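Local coordinates for protein fructose-bisphosphate aldolase (Slackia heliotrinireducens, PDB 4MOZ) that belongs to the DeoC/LacD family of aldolases and folds as a TIM barrel, a closed barrel of eight parallel strands, at residues Gly35-Gln44 with Ser265-His274; Tyr99-Thr107 with Tyr118-Val128. All coordinates share one frame; numbering follows the deposited sequence.

Interaction 1: residues Gly35-Gln44 with Ser265-His274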
loop_
_atom_site.group_PDB
_atom_site.type_symbol
_atom_site.label_atom_id
_atom_site.label_comp_id
_atom_site.label_asym_id
_atom_site.label_seq_id
_atom_site.Cartn_x
_atom_site.Cartn_y
_atom_site.Cartn_z
ATOM N N GLY C 35 2.982 -11.222 -38.658
ATOM C CA GLY C 35 2.946 -9.848 -38.155
ATOM C C GLY C 35 1.537 -9.405 -37.794
ATOM O O GLY C 35 1.327 -8.270 -37.369
ATOM N N ARG C 36 0.570 -10.303 -37.963
ATOM C CA ARG C 36 -0.833 -10.022 -37.656
ATOM C C ARG C 36 -1.280 -10.857 -36.459
ATOM O O ARG C 36 -0.909 -12.026 -36.339
ATOM C CB ARG C 36 -1.718 -10.340 -38.865
ATOM C CG ARG C 36 -1.463 -9.486 -40.098
ATOM C CD ARG C 36 -2.563 -8.457 -40.311
ATOM N NE ARG C 36 -2.445 -7.815 -41.620
ATOM C CZ ARG C 36 -3.064 -8.219 -42.728
ATOM N NH1 ARG C 36 -3.875 -9.273 -42.713
ATOM N NH2 ARG C 36 -2.873 -7.558 -43.860
ATOM N N LEU C 37 -2.084 -10.269 -35.579
ATOM C CA LEU C 37 -2.509 -10.979 -34.377
ATOM C C LEU C 37 -3.967 -11.411 -34.420
ATOM O O LEU C 37 -4.874 -10.572 -34.404
ATOM C CB LEU C 37 -2.242 -10.150 -33.111
ATOM C CG LEU C 37 -2.593 -10.816 -31.769
ATOM C CD1 LEU C 37 -1.691 -12.011 -31.487
ATOM C CD2 LEU C 37 -2.528 -9.817 -30.624
HETATM N N MSE C 38 -4.175 -12.724 -34.475
HETATM C CA MSE C 38 -5.500 -13.313 -34.305
HETATM C C MSE C 38 -5.592 -13.786 -32.861
HETATM O O MSE C 38 -4.981 -14.790 -32.491
HETATM C CB MSE C 38 -5.713 -14.477 -35.284
HETATM C CG MSE C 38 -7.150 -14.985 -35.374
HETATM SE SE MSE C 38 -7.784 -15.855 -33.732
HETATM C CE MSE C 38 -9.434 -16.651 -34.421
ATOM N N LEU C 39 -6.340 -13.045 -32.046
ATOM C CA LEU C 39 -6.460 -13.336 -30.618
ATOM C C LEU C 39 -7.803 -13.977 -30.280
ATOM O O LEU C 39 -8.865 -13.405 -30.545
ATOM C CB LEU C 39 -6.239 -12.060 -29.788
ATOM C CG LEU C 39 -6.241 -12.191 -28.256
ATOM C CD1 LEU C 39 -5.247 -11.232 -27.620
ATOM C CD2 LEU C 39 -7.632 -12.001 -27.654
ATOM N N PHE C 40 -7.743 -15.168 -29.694
ATOM C CA PHE C 40 -8.929 -15.852 -29.199
ATOM C C PHE C 40 -9.078 -15.545 -27.705
ATOM O O PHE C 40 -8.305 -16.033 -26.868
ATOM C CB PHE C 40 -8.824 -17.356 -29.489
ATOM C CG PHE C 40 -9.976 -18.182 -28.971
ATOM C CD1 PHE C 40 -11.283 -17.691 -28.975
ATOM C CD2 PHE C 40 -9.753 -19.479 -28.512
ATOM C CE1 PHE C 40 -12.333 -18.462 -28.504
ATOM C CE2 PHE C 40 -10.804 -20.262 -28.046
ATOM C CZ PHE C 40 -12.095 -19.750 -28.042
ATOM N N ALA C 41 -10.069 -14.708 -27.392
ATOM C CA ALA C 41 -10.305 -14.234 -26.033
ATOM C C ALA C 41 -11.139 -15.224 -25.217
ATOM O O ALA C 41 -12.275 -15.549 -25.578
ATOM C CB ALA C 41 -10.965 -12.860 -26.061
ATOM N N CYS C 42 -10.560 -15.694 -24.115
ATOM C CA CYS C 42 -11.198 -16.679 -23.241
ATOM C C CYS C 42 -11.177 -16.229 -21.781
ATOM O O CYS C 42 -11.084 -17.052 -20.870
ATOM C CB CYS C 42 -10.489 -18.032 -23.374
ATOM S SG CYS C 42 -10.559 -18.759 -25.026
ATOM N N ASP C 43 -11.274 -14.921 -21.566
ATOM C CA ASP C 43 -11.162 -14.336 -20.234
ATOM C C ASP C 43 -12.513 -13.916 -19.644
ATOM O O ASP C 43 -12.576 -13.428 -18.514
ATOM C CB ASP C 43 -10.217 -13.132 -20.279
ATOM C CG ASP C 43 -10.753 -11.993 -21.146
ATOM O OD1 ASP C 43 -11.202 -12.257 -22.284
ATOM O OD2 ASP C 43 -10.719 -10.830 -20.688
ATOM N N GLN C 44 -13.588 -14.119 -20.402
ATOM C CA GLN C 44 -14.913 -13.609 -20.020
ATOM C C GLN C 44 -15.656 -14.378 -18.906
ATOM O O GLN C 44 -16.716 -13.934 -18.458
ATOM C CB GLN C 44 -15.798 -13.439 -21.262
ATOM C CG GLN C 44 -15.307 -12.356 -22.222
ATOM C CD GLN C 44 -16.015 -12.377 -23.571
ATOM O OE1 GLN C 44 -16.096 -13.416 -24.229
ATOM N NE2 GLN C 44 -16.521 -11.219 -23.993
ATOM N N SER C 265 -3.840 -4.305 -37.076
ATOM C CA SER C 265 -2.821 -5.344 -37.199
ATOM C C SER C 265 -3.348 -6.699 -36.731
ATOM O O SER C 265 -2.578 -7.640 -36.511
ATOM C CB SER C 265 -1.581 -4.970 -36.392
ATOM O OG SER C 265 -0.877 -3.919 -37.020
ATOM N N GLY C 266 -4.663 -6.794 -36.577
ATOM C CA GLY C 266 -5.289 -8.044 -36.195
ATOM C C GLY C 266 -6.649 -7.864 -35.566
ATOM O O GLY C 266 -7.294 -6.829 -35.736
ATOM N N ASN C 267 -7.085 -8.886 -34.838
ATOM C CA ASN C 267 -8.399 -8.886 -34.205
ATOM C C ASN C 267 -8.426 -9.690 -32.907
ATOM O O ASN C 267 -7.543 -10.518 -32.662
ATOM C CB ASN C 267 -9.464 -9.405 -35.177
ATOM C CG ASN C 267 -8.960 -10.550 -36.040
ATOM O OD1 ASN C 267 -8.583 -11.618 -35.541
ATOM N ND2 ASN C 267 -8.950 -10.329 -37.353
ATOM N N ALA C 268 -9.433 -9.414 -32.077
ATOM C CA ALA C 268 -9.682 -10.169 -30.854
ATOM C C ALA C 268 -11.141 -10.602 -30.832
ATOM O O ALA C 268 -12.047 -9.766 -30.927
ATOM C CB ALA C 268 -9.351 -9.331 -29.630
ATOM N N THR C 269 -11.363 -11.908 -30.719
ATOM C CA THR C 269 -12.710 -12.472 -30.757
ATOM C C THR C 269 -12.896 -13.450 -29.609
ATOM O O THR C 269 -12.040 -14.310 -29.361
ATOM C CB THR C 269 -12.995 -13.189 -32.095
ATOM O OG1 THR C 269 -12.544 -12.378 -33.187
ATOM C CG2 THR C 269 -14.492 -13.474 -32.264
ATOM N N GLY C 270 -14.022 -13.307 -28.918
ATOM C CA GLY C 270 -14.336 -14.135 -27.766
ATOM C C GLY C 270 -15.613 -14.921 -27.959
ATOM O O GLY C 270 -15.610 -15.974 -28.600
ATOM N N ARG C 271 -16.711 -14.395 -27.421
ATOM C CA ARG C 271 -17.975 -15.132 -27.368
ATOM C C ARG C 271 -18.561 -15.496 -28.727
ATOM O O ARG C 271 -19.248 -16.510 -28.850
ATOM C CB ARG C 271 -19.008 -14.413 -26.490
ATOM C CG ARG C 271 -19.449 -13.056 -27.000
ATOM C CD ARG C 271 -20.070 -12.256 -25.874
ATOM N NE ARG C 271 -20.144 -10.837 -26.203
ATOM C CZ ARG C 271 -20.444 -9.875 -25.334
ATOM N NH1 ARG C 271 -20.483 -8.613 -25.739
ATOM N NH2 ARG C 271 -20.700 -10.168 -24.061
ATOM N N ASN C 272 -18.279 -14.689 -29.747
ATOM C CA ASN C 272 -18.745 -14.998 -31.094
ATOM C C ASN C 272 -18.234 -16.360 -31.562
ATOM O O ASN C 272 -18.909 -17.060 -32.316
ATOM C CB ASN C 272 -18.354 -13.903 -32.086
ATOM C CG ASN C 272 -19.258 -13.874 -33.310
ATOM O OD1 ASN C 272 -20.318 -14.506 -33.335
ATOM N ND2 ASN C 272 -18.847 -13.137 -34.330
ATOM N N ILE C 273 -17.048 -16.737 -31.093
ATOM C CA ILE C 273 -16.513 -18.065 -31.357
ATOM C C ILE C 273 -17.100 -19.108 -30.398
ATOM O O ILE C 273 -17.771 -20.050 -30.836
ATOM C CB ILE C 273 -14.971 -18.093 -31.277
ATOM C CG1 ILE C 273 -14.355 -17.264 -32.409
ATOM C CG2 ILE C 273 -14.466 -19.527 -31.326
ATOM C CD1 ILE C 273 -12.886 -16.928 -32.202
ATOM N N HIS C 274 -16.862 -18.931 -29.096
ATOM C CA HIS C 274 -17.119 -20.005 -28.138
ATOM C C HIS C 274 -18.562 -20.310 -27.832
ATOM O O HIS C 274 -18.856 -21.399 -27.357
ATOM C CB HIS C 274 -16.278 -19.866 -26.861
ATOM C CG HIS C 274 -16.587 -18.636 -26.034
ATOM N ND1 HIS C 274 -17.766 -18.459 -25.398
ATOM C CD2 HIS C 274 -15.801 -17.526 -25.719
ATOM C CE1 HIS C 274 -17.744 -17.291 -24.733
ATOM N NE2 HIS C 274 -16.540 -16.719 -24.931
HETATM O O HOH W 1 -9.737 -12.917 -33.638
HETATM O O HOH W 2 -14.272 -15.234 -23.373
HETATM O O HOH W 3 -16.580 -11.324 -26.838
#
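Ile273 and Phe40 interlock where helix 271-274 meets strand 37-41. The isoleucine lies obliquely against the ring, its CD1 lying 3.7 Å from Phe40 CD1 and its CG2 equally close to CE1, while the carbonyl oxygens of Thr269 and Gly270 and the CB of His274 border the ring near its plane. Phe40 reaches this notch because its CG stands anti to the backbone N (chi1 178°). Met38, a selenomethionine on the same face of the sheet, bends at chi2 and brings its CE tip to tip with Ile273 CD1. Its CG packs against Asn267 OD1, and a water joins that oxygen to Thr269 OG1 and Leu39 O; Asn267 ND2 bonds Thr292 OG1. On the other face the bumps are smaller: Leu39 CD2 sits 3.7 Å from Ala268 CB, and glycine at 266 leaves room for Leu37 O, which approaches Gly266 CA to 3.1 Å. Five backbone hydrogen bonds, from Leu37 N to Ser265 O through Ala41 N to Thr269 O, knit the strands in parallel, 5° apart. Beyond them Gln44 OE1 lies beside the CA of Gly270, which has no side chain, and takes a weak 3.4 Å bond from His274 NE2 at the imidazole edge; a water also donates to Gln44 OE1 and Ala41 O. His274 ND1 is held by Asp62 and its ring stacks with Phe53. The pairing of first and last strands closes the barrel; strand 79-82 flanks 37-41 on its other edge, while helices 66-74, 248-260 and 278-294 pack around the side chains.

Interaction 2: residues Tyr99-Thr107 with Tyr118-Val128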
loop_
_atom_site.group_PDB
_atom_site.type_symbol
_atom_site.label_atom_id
_atom_site.label_comp_id
_atom_site.label_asym_id
_atom_site.label_seq_id
_atom_site.Cartn_x
_atom_site.Cartn_y
_atom_site.Cartn_z
ATOM N N TYR C 99 -0.178 -19.402 -25.529
ATOM C CA TYR C 99 -0.958 -18.814 -24.438
ATOM C C TYR C 99 -0.557 -17.380 -24.122
ATOM O O TYR C 99 0.629 -17.058 -24.010
ATOM C CB TYR C 99 -0.881 -19.676 -23.172
ATOM C CG TYR C 99 -1.573 -21.015 -23.314
ATOM C CD1 TYR C 99 -2.970 -21.109 -23.283
ATOM C CD2 TYR C 99 -0.834 -22.190 -23.479
ATOM C CE1 TYR C 99 -3.605 -22.332 -23.417
ATOM C CE2 TYR C 99 -1.459 -23.421 -23.612
ATOM C CZ TYR C 99 -2.843 -23.488 -23.581
ATOM O OH TYR C 99 -3.470 -24.709 -23.713
ATOM N N LEU C 100 -1.572 -16.527 -23.998
ATOM C CA LEU C 100 -1.405 -15.174 -23.503
ATOM C C LEU C 100 -2.120 -15.096 -22.156
ATOM O O LEU C 100 -3.347 -15.252 -22.085
ATOM C CB LEU C 100 -2.012 -14.169 -24.478
ATOM C CG LEU C 100 -1.692 -12.692 -24.227
ATOM C CD1 LEU C 100 -0.549 -12.243 -25.121
ATOM C CD2 LEU C 100 -2.916 -11.836 -24.493
ATOM N N VAL C 101 -1.354 -14.867 -21.092
ATOM C CA VAL C 101 -1.916 -14.821 -19.743
ATOM C C VAL C 101 -2.507 -13.445 -19.434
ATOM O O VAL C 101 -1.791 -12.437 -19.379
ATOM C CB VAL C 101 -0.886 -15.232 -18.671
ATOM C CG1 VAL C 101 -1.513 -15.188 -17.281
ATOM C CG2 VAL C 101 -0.349 -16.628 -18.964
ATOM N N LYS C 102 -3.823 -13.418 -19.249
ATOM C CA LYS C 102 -4.530 -12.195 -18.903
ATOM C C LYS C 102 -4.309 -11.891 -17.422
ATOM O O LYS C 102 -4.839 -12.581 -16.553
ATOM C CB LYS C 102 -6.019 -12.322 -19.249
ATOM C CG LYS C 102 -6.856 -11.081 -18.974
ATOM C CD LYS C 102 -6.319 -9.854 -19.698
ATOM C CE LYS C 102 -7.411 -8.822 -19.919
ATOM N NZ LYS C 102 -7.902 -8.256 -18.631
HETATM N N MSE C 103 -3.520 -10.853 -17.157
HETATM C CA MSE C 103 -3.007 -10.549 -15.817
HETATM C C MSE C 103 -4.037 -9.976 -14.847
HETATM O O MSE C 103 -3.934 -10.192 -13.641
HETATM C CB MSE C 103 -1.826 -9.583 -15.911
HETATM C CG MSE C 103 -0.647 -10.129 -16.672
HETATM SE SE MSE C 103 0.100 -11.731 -15.859
HETATM C CE MSE C 103 0.841 -10.942 -14.230
ATOM N N ASN C 104 -5.000 -9.220 -15.360
ATOM C CA ASN C 104 -6.053 -8.680 -14.509
ATOM C C ASN C 104 -7.448 -9.119 -14.942
ATOM O O ASN C 104 -7.642 -9.528 -16.083
ATOM C CB ASN C 104 -5.939 -7.150 -14.371
ATOM C CG ASN C 104 -6.197 -6.395 -15.668
ATOM O OD1 ASN C 104 -6.133 -6.947 -16.772
ATOM N ND2 ASN C 104 -6.475 -5.104 -15.533
ATOM N N SER C 105 -8.399 -9.063 -14.015
ATOM C CA SER C 105 -9.800 -9.367 -14.290
ATOM C C SER C 105 -10.690 -8.777 -13.205
ATOM O O SER C 105 -10.248 -8.576 -12.078
ATOM C CB SER C 105 -10.032 -10.881 -14.364
ATOM O OG SER C 105 -9.505 -11.427 -15.564
ATOM N N LYS C 106 -11.948 -8.515 -13.554
ATOM C CA LYS C 106 -12.970 -8.098 -12.596
ATOM C C LYS C 106 -14.305 -8.689 -13.034
ATOM O O LYS C 106 -14.429 -9.150 -14.171
ATOM C CB LYS C 106 -13.056 -6.569 -12.519
ATOM C CG LYS C 106 -13.590 -5.895 -13.774
ATOM C CD LYS C 106 -14.082 -4.487 -13.471
ATOM C CE LYS C 106 -14.843 -3.894 -14.646
ATOM N NZ LYS C 106 -16.220 -4.449 -14.770
ATOM N N THR C 107 -15.294 -8.689 -12.142
ATOM C CA THR C 107 -16.652 -9.092 -12.528
ATOM C C THR C 107 -17.450 -7.869 -12.983
ATOM O O THR C 107 -17.019 -6.731 -12.779
ATOM C CB THR C 107 -17.408 -9.829 -11.397
ATOM O OG1 THR C 107 -17.856 -8.888 -10.409
ATOM C CG2 THR C 107 -16.525 -10.901 -10.751
ATOM N N TYR C 118 -12.521 -0.962 -11.753
ATOM C CA TYR C 118 -11.126 -1.272 -11.499
ATOM C C TYR C 118 -10.899 -2.776 -11.671
ATOM O O TYR C 118 -11.593 -3.595 -11.064
ATOM C CB TYR C 118 -10.700 -0.803 -10.099
ATOM C CG TYR C 118 -9.335 -1.313 -9.665
ATOM C CD1 TYR C 118 -8.234 -1.241 -10.522
ATOM C CD2 TYR C 118 -9.140 -1.851 -8.394
ATOM C CE1 TYR C 118 -6.991 -1.710 -10.135
ATOM C CE2 TYR C 118 -7.890 -2.318 -7.993
ATOM C CZ TYR C 118 -6.821 -2.248 -8.870
ATOM O OH TYR C 118 -5.575 -2.705 -8.496
ATOM N N SER C 119 -9.936 -3.126 -12.519
ATOM C CA SER C 119 -9.532 -4.520 -12.712
ATOM C C SER C 119 -8.096 -4.711 -12.208
ATOM O O SER C 119 -7.154 -4.187 -12.807
ATOM C CB SER C 119 -9.686 -4.924 -14.181
ATOM O OG SER C 119 -9.191 -6.227 -14.417
ATOM N N PRO C 120 -7.928 -5.446 -11.091
ATOM C CA PRO C 120 -6.638 -5.562 -10.416
ATOM C C PRO C 120 -5.747 -6.663 -10.982
ATOM O O PRO C 120 -6.243 -7.726 -11.366
ATOM C CB PRO C 120 -7.044 -5.941 -8.995
ATOM C CG PRO C 120 -8.256 -6.787 -9.191
ATOM C CD PRO C 120 -8.986 -6.179 -10.362
ATOM N N GLN C 121 -4.437 -6.417 -11.014
ATOM C CA GLN C 121 -3.489 -7.475 -11.323
ATOM C C GLN C 121 -3.707 -8.604 -10.320
ATOM O O GLN C 121 -3.747 -8.373 -9.118
ATOM C CB GLN C 121 -2.054 -6.967 -11.260
ATOM C CG GLN C 121 -1.040 -8.003 -11.721
ATOM C CD GLN C 121 0.357 -7.435 -11.867
ATOM O OE1 GLN C 121 0.529 -6.243 -12.137
ATOM N NE2 GLN C 121 1.366 -8.288 -11.700
ATOM N N LEU C 122 -3.868 -9.819 -10.830
ATOM C CA LEU C 122 -4.306 -10.951 -10.015
ATOM C C LEU C 122 -3.170 -11.661 -9.294
ATOM O O LEU C 122 -3.407 -12.356 -8.316
ATOM C CB LEU C 122 -5.099 -11.941 -10.870
ATOM C CG LEU C 122 -6.360 -11.381 -11.535
ATOM C CD1 LEU C 122 -6.944 -12.374 -12.536
ATOM C CD2 LEU C 122 -7.404 -10.968 -10.501
ATOM N N HIS C 123 -1.943 -11.477 -9.772
ATOM C CA HIS C 123 -0.755 -12.122 -9.200
ATOM C C HIS C 123 0.453 -11.487 -9.817
ATOM O O HIS C 123 0.333 -10.769 -10.804
ATOM C CB HIS C 123 -0.761 -13.619 -9.514
ATOM C CG HIS C 123 -1.120 -13.922 -10.949
ATOM N ND1 HIS C 123 -0.237 -13.792 -11.959
ATOM C CD2 HIS C 123 -2.328 -14.308 -11.527
ATOM C CE1 HIS C 123 -0.841 -14.097 -13.121
ATOM N NE2 HIS C 123 -2.121 -14.411 -12.856
ATOM N N ASP C 124 1.633 -11.749 -9.269
ATOM C CA ASP C 124 2.853 -11.192 -9.850
ATOM C C ASP C 124 3.252 -11.892 -11.160
ATOM O O ASP C 124 2.723 -12.962 -11.500
ATOM C CB ASP C 124 4.010 -11.183 -8.836
ATOM C CG ASP C 124 4.361 -12.573 -8.311
ATOM O OD1 ASP C 124 4.116 -13.589 -9.003
ATOM O OD2 ASP C 124 4.904 -12.648 -7.190
ATOM N N ILE C 125 4.181 -11.276 -11.887
ATOM C CA ILE C 125 4.680 -11.843 -13.133
ATOM C C ILE C 125 5.423 -13.158 -12.886
ATOM O O ILE C 125 5.364 -14.069 -13.707
ATOM C CB ILE C 125 5.554 -10.837 -13.923
ATOM C CG1 ILE C 125 5.854 -11.370 -15.332
ATOM C CG2 ILE C 125 6.832 -10.481 -13.162
ATOM C CD1 ILE C 125 6.387 -10.323 -16.290
ATOM N N GLU C 126 6.096 -13.251 -11.741
ATOM C CA GLU C 126 6.860 -14.443 -11.370
ATOM C C GLU C 126 6.022 -15.719 -11.407
ATOM O O GLU C 126 6.526 -16.776 -11.773
ATOM C CB GLU C 126 7.509 -14.266 -9.991
ATOM C CG GLU C 126 8.752 -13.377 -9.981
ATOM C CD GLU C 126 8.450 -11.882 -9.948
ATOM O OE1 GLU C 126 7.264 -11.481 -9.947
ATOM O OE2 GLU C 126 9.416 -11.092 -9.915
ATOM N N ALA C 127 4.745 -15.613 -11.041
ATOM C CA ALA C 127 3.814 -16.744 -11.116
ATOM C C ALA C 127 3.701 -17.282 -12.546
ATOM O O ALA C 127 3.648 -18.497 -12.761
ATOM C CB ALA C 127 2.443 -16.346 -10.588
ATOM N N VAL C 128 3.673 -16.371 -13.517
ATOM C CA VAL C 128 3.572 -16.733 -14.930
ATOM C C VAL C 128 4.895 -17.322 -15.432
ATOM O O VAL C 128 4.901 -18.289 -16.202
ATOM C CB VAL C 128 3.152 -15.523 -15.791
ATOM C CG1 VAL C 128 3.059 -15.907 -17.261
ATOM C CG2 VAL C 128 1.822 -14.956 -15.308
HETATM O O HOH W 4 -4.345 -14.376 -14.427
#
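After strand 99-102 the backbone is bridged once to the incoming loop, at Asn104 and Gln121 (CA-CA 4.3 Å), where Leu122 N donates to Met103 O over 2.8 Å. Met103, a selenomethionine bent at both chi2 and chi3, curls against the start of helix 125-132: SE rests 3.7 Å from Val128 CG2 and obliquely near the His123 ring, and CE reaches 3.5 Å from His123 O. Val101 extends this apolar patch, its CG2 sliding past Val128 CG1. Gln121 runs alongside Met103 and donates through NE2 to His123 O, while His123 ND1 bonds Asp124 O in the ring plane, so the imidazole is fixed in rotation; a water links its NE2 to Lys102 O. Farther along, Asn104 ND2 donates to Ser119 O at 3.0 Å, from above the carbonyl plane although the acceptor lies in the amide plane, and Asn104 OD1 accepts from Thr144 N and Lys102 NZ. Lys102 NZ and Ser105 OG reach Asn104 O from opposite faces of its plane. The amide of Asn104 thus ties Lys102, the 118-128 loop and strand 138-145 together, and these several polar bonds fix both side chains in place.

In the fold
Both interactions are buried and belong to the same barrel, but they hold it differently. Interaction 1, its centre about 5 Å from that of the chain, seams two neighbouring strands through regular backbone bonding, with mostly apolar side chains, joined by Asn267 and Thr269 on the face of Met38 and Phe40. Interaction 2, its centre about 14 Å from that of the chain, lies where a strand hands over to the helix of its beta-alpha-beta unit; a single bridge suffices there, and side-chain amides and loop carbonyls do much of the polar work. It also borders a second subunit, whose Gln161 meets Asp124. The two meet inside the barrel, where Leu39 CD1 packs on Leu100 CD2 and Asp43 OD2 lies near Lys102 CE.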